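Local coordinates for translocator protein BipD (PDB 3NFT) that is a type III secretion translocator required for epithelial-cell invasion and survival inside host cells, and probably regulates secretion and membrane integration of the effectors BipB and BipC, at residues A73-F78 / Y150-A155; F54-L59 / D69-N74. One frame throughout, in Å; residues are numbered along the deposited sequence. Where two conformers were deposited one is given.

Contact 1: A73-F78 / Y150-A155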
loop_
_atom_site.group_PDB
_atom_site.type_symbol
_atom_site.label_atom_id
_atom_site.label_comp_id
_atom_site.label_asym_id
_atom_site.label_seq_id
_atom_site.Cartn_x
_atom_site.Cartn_y
_atom_site.Cartn_z
ATOM N N ALA A 73 36.389 28.057 -6.606
ATOM C CA ALA A 73 35.424 27.130 -7.126
ATOM C C ALA A 73 34.662 27.685 -8.322
ATOM O O ALA A 73 34.166 28.810 -8.282
ATOM C CB ALA A 73 34.406 26.745 -5.989
ATOM N N ASN A 74 34.473 26.860 -9.350
ATOM C CA ASN A 74 33.550 27.112 -10.450
ATOM C C ASN A 74 32.179 26.739 -9.929
ATOM O O ASN A 74 31.807 25.572 -9.847
ATOM C CB ASN A 74 33.938 26.281 -11.699
ATOM C CG ASN A 74 32.964 26.420 -12.830
ATOM O OD1 ASN A 74 31.960 27.128 -12.716
ATOM N ND2 ASN A 74 33.246 25.723 -13.970
ATOM N N LEU A 75 31.421 27.748 -9.520
ATOM C CA LEU A 75 30.155 27.461 -8.837
ATOM C C LEU A 75 29.081 26.885 -9.773
ATOM O O LEU A 75 28.076 26.337 -9.314
ATOM C CB LEU A 75 29.626 28.719 -8.133
ATOM C CG LEU A 75 30.552 29.350 -7.120
ATOM C CD1 LEU A 75 29.976 30.718 -6.668
ATOM C CD2 LEU A 75 30.753 28.412 -5.921
ATOM N N THR A 76 29.271 27.043 -11.080
ATOM C CA THR A 76 28.291 26.515 -12.018
ATOM C C THR A 76 28.165 24.986 -11.928
ATOM O O THR A 76 27.139 24.440 -12.345
ATOM C CB THR A 76 28.588 26.893 -13.474
ATOM O OG1 THR A 76 29.711 26.145 -13.987
ATOM C CG2 THR A 76 28.857 28.421 -13.589
ATOM N N VAL A 77 29.205 24.297 -11.458
ATOM C CA VAL A 77 29.094 22.863 -11.270
ATOM C C VAL A 77 27.989 22.518 -10.271
ATOM O O VAL A 77 27.282 21.517 -10.373
ATOM C CB VAL A 77 30.472 22.301 -10.817
ATOM C CG1 VAL A 77 30.448 20.788 -10.684
ATOM C CG2 VAL A 77 31.597 22.771 -11.789
ATOM N N PHE A 78 27.850 23.353 -9.259
ATOM C CA PHE A 78 26.799 23.160 -8.303
ATOM C C PHE A 78 25.421 23.438 -8.887
ATOM O O PHE A 78 24.460 22.742 -8.566
ATOM C CB PHE A 78 27.029 24.067 -7.074
ATOM C CG PHE A 78 28.322 23.824 -6.337
ATOM C CD1 PHE A 78 29.532 24.341 -6.836
ATOM C CD2 PHE A 78 28.388 23.026 -5.183
ATOM C CE1 PHE A 78 30.732 24.108 -6.220
ATOM C CE2 PHE A 78 29.603 22.812 -4.545
ATOM C CZ PHE A 78 30.783 23.347 -5.061
ATOM N N TYR A 150 23.373 25.231 -0.064
ATOM C CA TYR A 150 24.271 25.462 1.064
ATOM C C TYR A 150 25.723 25.186 0.716
ATOM O O TYR A 150 26.613 25.988 0.950
ATOM C CB TYR A 150 23.838 24.596 2.222
ATOM C CG TYR A 150 24.866 24.283 3.298
ATOM C CD1 TYR A 150 25.448 25.285 4.081
ATOM C CD2 TYR A 150 25.204 22.980 3.589
ATOM C CE1 TYR A 150 26.331 24.979 5.079
ATOM C CE2 TYR A 150 26.102 22.661 4.592
ATOM C CZ TYR A 150 26.670 23.668 5.344
ATOM O OH TYR A 150 27.536 23.351 6.360
ATOM N N PHE A 151 25.932 24.011 0.121
ATOM C CA PHE A 151 27.269 23.530 -0.253
ATOM C C PHE A 151 27.906 24.531 -1.212
ATOM O O PHE A 151 29.062 24.883 -1.054
ATOM C CB PHE A 151 27.090 22.142 -0.874
ATOM C CG PHE A 151 28.341 21.308 -1.014
ATOM C CD1 PHE A 151 29.261 21.174 0.011
ATOM C CD2 PHE A 151 28.513 20.547 -2.182
ATOM C CE1 PHE A 151 30.364 20.327 -0.107
ATOM C CE2 PHE A 151 29.590 19.688 -2.298
ATOM C CZ PHE A 151 30.518 19.583 -1.275
ATOM N N GLN A 152 27.107 24.996 -2.185
ATOM C CA GLN A 152 27.484 26.016 -3.135
ATOM C C GLN A 152 27.854 27.316 -2.472
ATOM O O GLN A 152 28.843 27.948 -2.825
ATOM C CB GLN A 152 26.378 26.220 -4.181
ATOM C CG GLN A 152 26.671 27.171 -5.325
ATOM C CD GLN A 152 25.551 27.157 -6.367
ATOM O OE1 GLN A 152 24.485 26.581 -6.143
ATOM N NE2 GLN A 152 25.784 27.754 -7.510
ATOM N N SER A 153 27.056 27.725 -1.486
ATOM C CA SER A 153 27.290 29.005 -0.830
ATOM C C SER A 153 28.577 28.962 0.004
ATOM O O SER A 153 29.277 29.963 0.132
ATOM C CB SER A 153 26.084 29.404 0.035
ATOM O OG SER A 153 25.968 28.592 1.186
ATOM N N VAL A 154 28.917 27.782 0.538
ATOM C CA VAL A 154 30.178 27.591 1.263
ATOM C C VAL A 154 31.349 27.647 0.274
ATOM O O VAL A 154 32.328 28.318 0.492
ATOM C CB VAL A 154 30.171 26.302 2.089
ATOM C CG1 VAL A 154 31.528 26.055 2.742
ATOM C CG2 VAL A 154 29.059 26.318 3.162
ATOM N N ALA A 155 31.197 26.995 -0.873
ATOM C CA ALA A 155 32.218 27.131 -1.920
ATOM C C ALA A 155 32.429 28.560 -2.375
ATOM O O ALA A 155 33.555 28.987 -2.619
ATOM C CB ALA A 155 31.886 26.207 -3.097
#
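The ring of Phe78 has Gln152 CA over one face, 4.1 Å from the ring centroid and displaced toward the rim, which makes a CH-pi contact with the backbone of helix 121-160. At the edge of the same ring, close to its plane, lies Phe151 CD2, 3.4 Å from Phe78 CE2. The two phenylalanines form an offset edge-to-face pair, Phe78 giving its edge to the face of Phe151; the centroids are 5.5 Å apart and the planes meet at 72°. Ala155 CB approaches the tip of Phe78 obliquely, 3.6 Å from CZ, and also touches Leu75 CD2 and Ala73 CB, so one methyl group gathers three residues of 73-78.

Gln152 lies against Phe78 along its side chain. With CG anti to the backbone N (chi1 -175°) and the chain extended beyond it, it runs past Phe78 in the opposite direction, and its CD comes to 3.5 Å from Phe78 CB. The amide plane is 17° from that of the ring. Although NE2 lies 3.2 Å from Leu75 O, the angle is too poor for a hydrogen bond; instead NE2 bonds to Asp79 OD1, next to Phe78, and OE1 to Arg82 NH1, about a turn further along helix 76-103.

Asn74, just ahead of the turn into this helix, caps it: its OD1 accepts from Thr76 N and Thr76 OG1, which come from the same face of the carbonyl plane. Phe151 also stacks on Phe54 and touches Ile261 and Val265 of helix 244-295, placing the contact inside the helical bundle, where the start of helix 76-103 packs against the predicted coiled coil 120-164. No polar bond joins 73-78 to 150-155; the buried amide touches Phe78 CB, and Asp79 and Arg82 at its two ends probably fix its rotation.

Contact 2: F54-L59 / D69-N74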
loop_
_atom_site.group_PDB
_atom_site.type_symbol
_atom_site.label_atom_id
_atom_site.label_comp_id
_atom_site.label_asym_id
_atom_site.label_seq_id
_atom_site.Cartn_x
_atom_site.Cartn_y
_atom_site.Cartn_z
ATOM N N PHE A 54 34.235 21.237 -4.824
ATOM C CA PHE A 54 34.398 21.691 -3.436
ATOM C C PHE A 54 35.719 21.212 -2.865
ATOM O O PHE A 54 36.467 21.944 -2.208
ATOM C CB PHE A 54 33.223 21.169 -2.628
ATOM C CG PHE A 54 33.122 21.727 -1.223
ATOM C CD1 PHE A 54 32.293 22.823 -0.964
ATOM C CD2 PHE A 54 33.795 21.131 -0.172
ATOM C CE1 PHE A 54 32.156 23.310 0.316
ATOM C CE2 PHE A 54 33.671 21.649 1.115
ATOM C CZ PHE A 54 32.826 22.746 1.341
ATOM N N ALA A 55 36.017 19.947 -3.090
ATOM C CA ALA A 55 37.248 19.354 -2.589
ATOM C C ALA A 55 38.481 20.054 -3.138
ATOM O O ALA A 55 39.510 20.171 -2.442
ATOM C CB ALA A 55 37.302 17.847 -2.960
ATOM N N SER A 56 38.391 20.498 -4.393
ATOM C CA SER A 56 39.514 21.135 -5.077
ATOM C C SER A 56 39.837 22.544 -4.572
ATOM O O SER A 56 40.916 23.069 -4.818
ATOM C CB SER A 56 39.272 21.156 -6.584
ATOM O OG SER A 56 38.432 22.214 -6.975
ATOM N N LEU A 57 38.879 23.184 -3.899
ATOM C CA LEU A 57 39.121 24.520 -3.400
ATOM C C LEU A 57 40.307 24.515 -2.421
ATOM O O LEU A 57 40.421 23.605 -1.596
ATOM C CB LEU A 57 37.836 25.076 -2.779
ATOM C CG LEU A 57 37.822 26.567 -2.504
ATOM C CD1 LEU A 57 36.476 27.135 -2.753
ATOM C CD2 LEU A 57 38.280 26.775 -1.053
ATOM N N ARG A 58 41.192 25.496 -2.560
ATOM C CA ARG A 58 42.341 25.653 -1.694
ATOM C C ARG A 58 42.633 27.084 -1.430
ATOM O O ARG A 58 42.583 27.906 -2.344
ATOM C CB ARG A 58 43.572 25.074 -2.368
ATOM C CG ARG A 58 43.510 23.645 -2.408
ATOM C CD ARG A 58 44.812 23.143 -2.722
ATOM N NE ARG A 58 44.825 21.710 -2.662
ATOM C CZ ARG A 58 45.930 21.018 -2.920
ATOM N NH1 ARG A 58 47.062 21.672 -3.166
ATOM N NH2 ARG A 58 45.907 19.706 -2.841
ATOM N N LEU A 59 42.947 27.383 -0.169
ATOM C CA LEU A 59 43.366 28.720 0.184
ATOM C C LEU A 59 44.801 28.979 -0.269
ATOM O O LEU A 59 45.558 28.041 -0.516
ATOM C CB LEU A 59 43.240 28.944 1.708
ATOM C CG LEU A 59 41.822 28.838 2.282
ATOM C CD1 LEU A 59 41.752 29.377 3.717
ATOM C CD2 LEU A 59 40.742 29.490 1.478
ATOM N N ASP A 69 49.054 30.920 -5.143
ATOM C CA ASP A 69 47.669 31.373 -5.161
ATOM C C ASP A 69 46.775 30.195 -4.796
ATOM O O ASP A 69 47.096 29.030 -5.048
ATOM C CB ASP A 69 47.277 31.940 -6.537
ATOM C CG ASP A 69 47.807 33.357 -6.768
ATOM O OD1 ASP A 69 47.351 34.326 -6.108
ATOM O OD2 ASP A 69 48.653 33.515 -7.661
ATOM N N GLY A 70 45.648 30.493 -4.178
ATOM C CA GLY A 70 44.677 29.457 -3.883
ATOM C C GLY A 70 43.968 29.005 -5.155
ATOM O O GLY A 70 44.289 29.473 -6.251
ATOM N N ARG A 71 43.013 28.107 -5.006
ATOM C CA ARG A 71 42.129 27.711 -6.090
ATOM C C ARG A 71 40.701 27.982 -5.649
ATOM O O ARG A 71 40.309 27.557 -4.566
ATOM C CB ARG A 71 42.280 26.231 -6.441
ATOM C CG ARG A 71 41.378 25.830 -7.596
ATOM C CD ARG A 71 41.491 24.370 -7.992
ATOM N NE ARG A 71 40.973 24.160 -9.341
ATOM C CZ ARG A 71 39.696 24.045 -9.690
ATOM N NH1 ARG A 71 38.717 24.144 -8.801
ATOM N NH2 ARG A 71 39.394 23.846 -10.974
ATOM N N ARG A 72 39.972 28.737 -6.461
ATOM C CA ARG A 72 38.564 29.061 -6.230
ATOM C C ARG A 72 37.667 28.079 -6.979
ATOM O O ARG A 72 38.116 27.384 -7.898
ATOM C CB ARG A 72 38.301 30.498 -6.642
ATOM C CG ARG A 72 39.073 31.479 -5.722
ATOM C CD ARG A 72 39.181 32.819 -6.278
ATOM N NE ARG A 72 40.273 33.635 -5.710
ATOM C CZ ARG A 72 40.161 34.818 -5.125
ATOM N NH1 ARG A 72 38.979 35.422 -4.983
ATOM N NH2 ARG A 72 41.265 35.420 -4.690
ATOM N N ALA A 73 36.389 28.057 -6.606
ATOM C CA ALA A 73 35.424 27.130 -7.126
ATOM C C ALA A 73 34.662 27.685 -8.322
ATOM O O ALA A 73 34.166 28.810 -8.282
ATOM C CB ALA A 73 34.406 26.745 -5.989
ATOM N N ASN A 74 34.473 26.860 -9.350
ATOM C CA ASN A 74 33.550 27.112 -10.450
ATOM C C ASN A 74 32.179 26.739 -9.929
ATOM O O ASN A 74 31.807 25.572 -9.847
ATOM C CB ASN A 74 33.938 26.281 -11.699
ATOM C CG ASN A 74 32.964 26.420 -12.830
ATOM O OD1 ASN A 74 31.960 27.128 -12.716
ATOM N ND2 ASN A 74 33.246 25.723 -13.970
HETATM O O HOH W 1 47.373 27.146 -2.322
#
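Arg58 and Arg71 form a single antiparallel bridge, a hydrogen-bonded pair with both backbone bonds made, where the chain leaving helix 41-56 meets the chain returning from the short hairpin of strands 61-63 and 66-68. Arg58 N donates to Arg71 O at 3.0 Å, in the carbonyl plane on a lone pair and nearly straight at 165°. The return bond, Arg71 N to Arg58 O, is shorter at 2.7 Å but more bent, at 147°.

Packing is tight around this bridge. Gly70 CA sits 3.0 Å from Arg58 O and close to Leu59 C. On the side facing the bundle, Leu57 has CG anti to its backbone N (chi1 -166°), which puts CG 3.4 Å from Arg71 O; beyond it CD1 reaches Ala73 CB at 3.9 Å. Leu57 is buried, and Met158 and Ser159 of helix 121-160 cover it further, while Gln162 NE2 supplies Arg71 O with another donor.

Arg71 is exposed yet closely held, its extended chain lying alongside the end of helix 41-56 with CD near Ser56 O. Its NH1 makes a salt bridge with Glu53; the close approach to Ser56 OG has a poor angle, and that hydroxyl bonds to Glu53 O. Arg72 leads away on the opposite side of the chain from Arg71, to a salt bridge with Asp163. The loose part is the solvent side: Arg58 directs the end of its chain away from 69-74, and beyond the bridge a water spans the two backbones, donating to Leu59 O at 2.7 Å and, weakly, to Asp69 O at 3.3 Å.

Overall arrangement
From the N-terminal side, helix 41-56 runs out into 54-59, and the chain turns through the hairpin of strands 61-63 and 66-68 before 69-74 comes back beside it: contact 2 closes this short loop of nine intervening residues. Ala73 and Asn74 belong to both contacts, so contact 1 begins where contact 2 ends. Its loop is much longer, taking in helix 76-103 and most of helix 121-160 before 150-155 returns. The loops follow one another, overlapping at these two residues. Their centres are 11 Å apart and they touch, Phe54 and Leu57 packing on 150-155. Together they join the end of helix 41-56, the hairpin's base and the start of helix 76-103, and anchor the last on helix 121-160.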